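Local structure of haemagglutinin I (Physarum polycephalum, 3A5P) at the interface of chains A and B. The protein binds carbohydrate as a lectin and agglutinates red blood cells, through what appears to be a minimal carbohydrate recognition domain of the legume lectin fold. Residues are numbered along the deposited sequence; one frame, centred on the assembly and turned at random. Chains: chain A/B, Haemagglutinin I.

Contact 1: the interface of chains A and B. Residues chain A 33-34, 38-39, 103; chain B 31, 39, 41, 61-62.
The A:Thr33–B:Tyr31 pair opens a mostly apolar patch of a two-fold symmetric interface that holds the two lectin copies together in the deposited assembly, though the structure alone does not show that this dimer forms in the cell. It illustrates how a tyrosine can be used twice, its ring for packing and its hydroxyl for water. The two side chains come tip to tip: methyl CG2 of A:Thr33 sits over the centre of the B:Tyr31 ring, 3.6 Å from its centroid, in a CH-pi contact. With OG1 of A:Thr33 held between its backbone N and carbonyl carbon (chi1 59°), CG2 lies anti to that carbonyl carbon and points at the ring. A:Pro39 leans in from the same face of the tyrosine, displaced toward its CD1–CE1 side, and CG of A:Pro39 lies 3.8 Å from CD1 of B:Tyr31. The same pyrrolidine also packs against B:Pro39, where CB of A:Pro39 is 3.8 Å from CG of B:Pro39. Its CD meets the hydroxyl OG1 of B:Thr41 at van der Waals range, without bonding. Farther along, the two branches of A:Leu103 divide their work: CD1 covers methyl CG2 of B:Thr41, whereas CD2 rests by the backbone of B:Gly61 and B:Asp62. B:Asp62 presents its CB rather than its carboxylate, meeting CB of A:Ala38. No direct polar bond joins the chains here. A water bridges them instead, taking the backbone N-H of A:Val34 at 3.0 Å (146° at H) and lying 3.1 Å from the phenolic OH of B:Tyr31.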
# COMPACT_ATOMS: atom_id res chain seq x y z
N THR A 33 3.40 2.23 -4.94
CA THR A 33 2.10 2.89 -4.93
C THR A 33 1.90 3.70 -6.20
O THR A 33 2.83 4.32 -6.69
CB THR A 33 1.95 3.82 -3.70
OG1 THR A 33 2.98 4.83 -3.71
CG2 THR A 33 1.99 2.98 -2.39
N VAL A 34 0.68 3.65 -6.74
CA VAL A 34 0.31 4.45 -7.92
C VAL A 34 -1.06 5.02 -7.61
O VAL A 34 -2.02 4.26 -7.34
CB VAL A 34 0.21 3.59 -9.23
CG1 VAL A 34 -0.14 4.49 -10.44
CG2 VAL A 34 1.50 2.81 -9.48
N ALA A 38 -4.52 0.04 -6.16
CA ALA A 38 -4.06 -0.72 -5.00
C ALA A 38 -2.53 -0.83 -4.99
O ALA A 38 -1.92 -1.04 -6.06
CB ALA A 38 -4.71 -2.09 -4.98
N PRO A 39 -1.89 -0.65 -3.81
CA PRO A 39 -0.44 -0.84 -3.73
C PRO A 39 -0.05 -2.27 -4.14
O PRO A 39 -0.83 -3.21 -3.93
CB PRO A 39 -0.11 -0.60 -2.25
CG PRO A 39 -1.23 0.32 -1.76
CD PRO A 39 -2.45 -0.21 -2.52
N LEU A 103 -8.79 1.27 -7.48
CA LEU A 103 -9.58 1.34 -6.24
C LEU A 103 -10.96 1.91 -6.57
O LEU A 103 -11.08 2.99 -7.15
CB LEU A 103 -8.87 2.13 -5.15
CG LEU A 103 -7.49 1.57 -4.75
CD1 LEU A 103 -6.81 2.52 -3.77
CD2 LEU A 103 -7.60 0.16 -4.15
N TYR B 31 -0.93 6.22 2.77
CA TYR B 31 -0.85 4.78 2.88
C TYR B 31 -0.36 4.41 4.28
O TYR B 31 0.60 5.01 4.77
CB TYR B 31 0.12 4.22 1.84
CG TYR B 31 -0.29 4.55 0.44
CD1 TYR B 31 -1.27 3.81 -0.22
CD2 TYR B 31 0.32 5.61 -0.24
CE1 TYR B 31 -1.66 4.14 -1.53
CE2 TYR B 31 -0.05 5.94 -1.53
CZ TYR B 31 -1.04 5.20 -2.17
OH TYR B 31 -1.40 5.53 -3.47
N PRO B 39 -1.92 -3.19 2.95
CA PRO B 39 -1.85 -1.78 3.34
C PRO B 39 -3.23 -1.10 3.25
O PRO B 39 -4.11 -1.56 2.51
CB PRO B 39 -0.82 -1.17 2.36
CG PRO B 39 -0.80 -2.08 1.19
CD PRO B 39 -1.20 -3.46 1.69
N THR B 41 -5.25 2.29 2.26
CA THR B 41 -5.11 3.49 1.45
C THR B 41 -6.18 4.48 1.84
O THR B 41 -7.34 4.10 2.02
CB THR B 41 -5.23 3.18 -0.05
OG1 THR B 41 -4.18 2.30 -0.44
CG2 THR B 41 -5.16 4.49 -0.92
N GLY B 61 -6.64 -2.95 1.75
CA GLY B 61 -6.10 -3.62 0.55
C GLY B 61 -6.80 -3.06 -0.69
O GLY B 61 -6.85 -1.83 -0.87
N ASP B 62 -7.35 -3.93 -1.52
CA ASP B 62 -8.02 -3.45 -2.75
C ASP B 62 -9.53 -3.23 -2.56
O ASP B 62 -10.19 -2.73 -3.47
CB ASP B 62 -7.64 -4.33 -3.98
CG ASP B 62 -7.99 -5.77 -3.80
OD1 ASP B 62 -9.15 -6.03 -3.43
OD2 ASP B 62 -7.12 -6.65 -4.02
O HOH W 1 -1.13 2.63 -4.62

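Contact 2: the interface of chains A and B. Residues chain A 21, 31, 39, 41; chain B 20, 33-34, 37, 39.
The phenolic OH of A:Tyr31 is gripped by two waters, both of which carry its hold across to chain B, where they converge on the backbone O of B:Tyr37. One water lies 2.8 Å from OH of A:Tyr31 and passes the link on to O of B:Tyr37. The other, also bonded to the phenol, stands 2.8 Å from O of B:Tyr37, closing a four-membered ring of oxygens. This second water also receives the backbone N-H of B:Val34, at 2.9 Å between N and the water oxygen and 155° at H; its approach to O of the same valine is weak. Such a cluster exemplifies how solvent can tie two subunits together where no nitrogen or oxygen of one chain comes within bonding range of the other. Below the hydroxyl, the A:Tyr31 ring receives methyl CG2 of B:Thr33 over the middle of one face, a CH-pi contact in which CG2 of B:Thr33 comes 3.5 Å from CE2 of A:Tyr31. With CG anti to its own carbonyl carbon (chi1 -59°), the tyrosine reaches out toward the threonine, so that the two meet tip to tip. B:Pro39 packs along the CD1–CE1 side of the ring with its CG, while its CD slides past OG1 of A:Thr41. At the far end, B:Tyr20 sets its hydroxyl over the pyrrolidine of A:Pro21, with OH of B:Tyr20 3.4 Å from CD of A:Pro21. The cis peptide bond preceding A:Pro21 helps set the path of this loop and thus where the proline ring lies. Together, the ring packing and the water cluster probably help set how the two copies of strand 30-34 approach each other, and would help hold two carbohydrate recognition domains in one relative orientation, if the pair persists in solution.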
# COMPACT_ATOMS: atom_id res chain seq x y z
N PRO A 21 8.98 1.84 1.91
CA PRO A 21 10.06 2.82 2.08
C PRO A 21 11.07 2.61 0.93
O PRO A 21 11.26 1.45 0.47
CB PRO A 21 10.67 2.43 3.44
CG PRO A 21 10.45 0.95 3.53
CD PRO A 21 9.09 0.73 2.87
N TYR A 31 6.49 -1.29 -0.77
CA TYR A 31 5.16 -1.01 -1.33
C TYR A 31 5.35 -0.07 -2.49
O TYR A 31 5.91 1.02 -2.32
CB TYR A 31 4.27 -0.38 -0.24
CG TYR A 31 4.10 -1.27 0.98
CD1 TYR A 31 3.07 -2.22 1.02
CD2 TYR A 31 4.97 -1.18 2.06
CE1 TYR A 31 2.91 -3.04 2.12
CE2 TYR A 31 4.82 -2.02 3.17
CZ TYR A 31 3.78 -2.94 3.20
OH TYR A 31 3.62 -3.77 4.28
N PRO A 39 -1.89 -0.65 -3.81
CA PRO A 39 -0.44 -0.84 -3.73
C PRO A 39 -0.05 -2.27 -4.14
O PRO A 39 -0.83 -3.21 -3.93
CB PRO A 39 -0.11 -0.60 -2.25
CG PRO A 39 -1.23 0.32 -1.76
CD PRO A 39 -2.45 -0.21 -2.52
N THR A 41 2.54 -4.98 -3.07
CA THR A 41 3.41 -5.29 -1.92
C THR A 41 4.47 -6.33 -2.31
O THR A 41 4.17 -7.33 -2.96
CB THR A 41 2.58 -5.81 -0.68
OG1 THR A 41 1.60 -4.84 -0.32
CG2 THR A 41 3.51 -6.09 0.53
N TYR B 20 2.82 6.76 5.09
CA TYR B 20 3.46 7.37 3.93
C TYR B 20 2.48 8.27 3.18
O TYR B 20 1.28 7.99 3.12
CB TYR B 20 3.98 6.31 2.95
CG TYR B 20 4.92 5.30 3.57
CD1 TYR B 20 6.24 5.65 3.90
CD2 TYR B 20 4.49 4.00 3.84
CE1 TYR B 20 7.10 4.73 4.50
CE2 TYR B 20 5.34 3.06 4.43
CZ TYR B 20 6.65 3.43 4.74
OH TYR B 20 7.49 2.50 5.31
N THR B 33 0.85 1.10 6.57
CA THR B 33 1.33 -0.27 6.36
C THR B 33 1.57 -0.93 7.70
O THR B 33 1.99 -0.27 8.66
CB THR B 33 2.62 -0.33 5.50
OG1 THR B 33 3.69 0.36 6.17
CG2 THR B 33 2.37 0.30 4.10
N VAL B 34 1.27 -2.23 7.75
CA VAL B 34 1.53 -3.05 8.93
C VAL B 34 2.14 -4.34 8.41
O VAL B 34 1.50 -5.06 7.63
CB VAL B 34 0.24 -3.32 9.76
CG1 VAL B 34 0.56 -4.07 11.06
CG2 VAL B 34 -0.52 -2.01 10.07
N TYR B 37 0.43 -7.58 6.52
CA TYR B 37 -0.99 -7.30 6.21
C TYR B 37 -1.13 -6.45 4.95
O TYR B 37 -0.18 -5.78 4.55
CB TYR B 37 -1.65 -6.55 7.38
CG TYR B 37 -1.69 -7.39 8.64
CD1 TYR B 37 -2.80 -8.19 8.93
CD2 TYR B 37 -0.61 -7.40 9.53
CE1 TYR B 37 -2.85 -8.98 10.08
CE2 TYR B 37 -0.64 -8.21 10.70
CZ TYR B 37 -1.77 -9.00 10.96
OH TYR B 37 -1.84 -9.80 12.08
N PRO B 39 -1.92 -3.19 2.95
CA PRO B 39 -1.85 -1.78 3.34
C PRO B 39 -3.23 -1.10 3.25
O PRO B 39 -4.11 -1.56 2.51
CB PRO B 39 -0.82 -1.17 2.36
CG PRO B 39 -0.80 -2.08 1.19
CD PRO B 39 -1.20 -3.46 1.69
O HOH W 2 2.69 -6.38 4.54
O HOH W 3 0.72 -3.18 5.02

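Contact 1 and contact 2 are neighbouring patches of the same two-fold interface, the centres of their C-alpha atoms about 8 Å apart. They share A:Pro39 and B:Pro39, which meet between them, and both draw on strand 30-34 of each chain. Exchange of the chains turns the tyrosine–threonine pairing of contact 1 into that of contact 2, the hallmark of two-fold symmetry. Each copy thus supplies its tyrosine ring as receiver in one contact and its threonine methyl in the other. One small patch with its bridging water, used twice, may suffice for a symmetric pair, if the deposited dimer is the biological one.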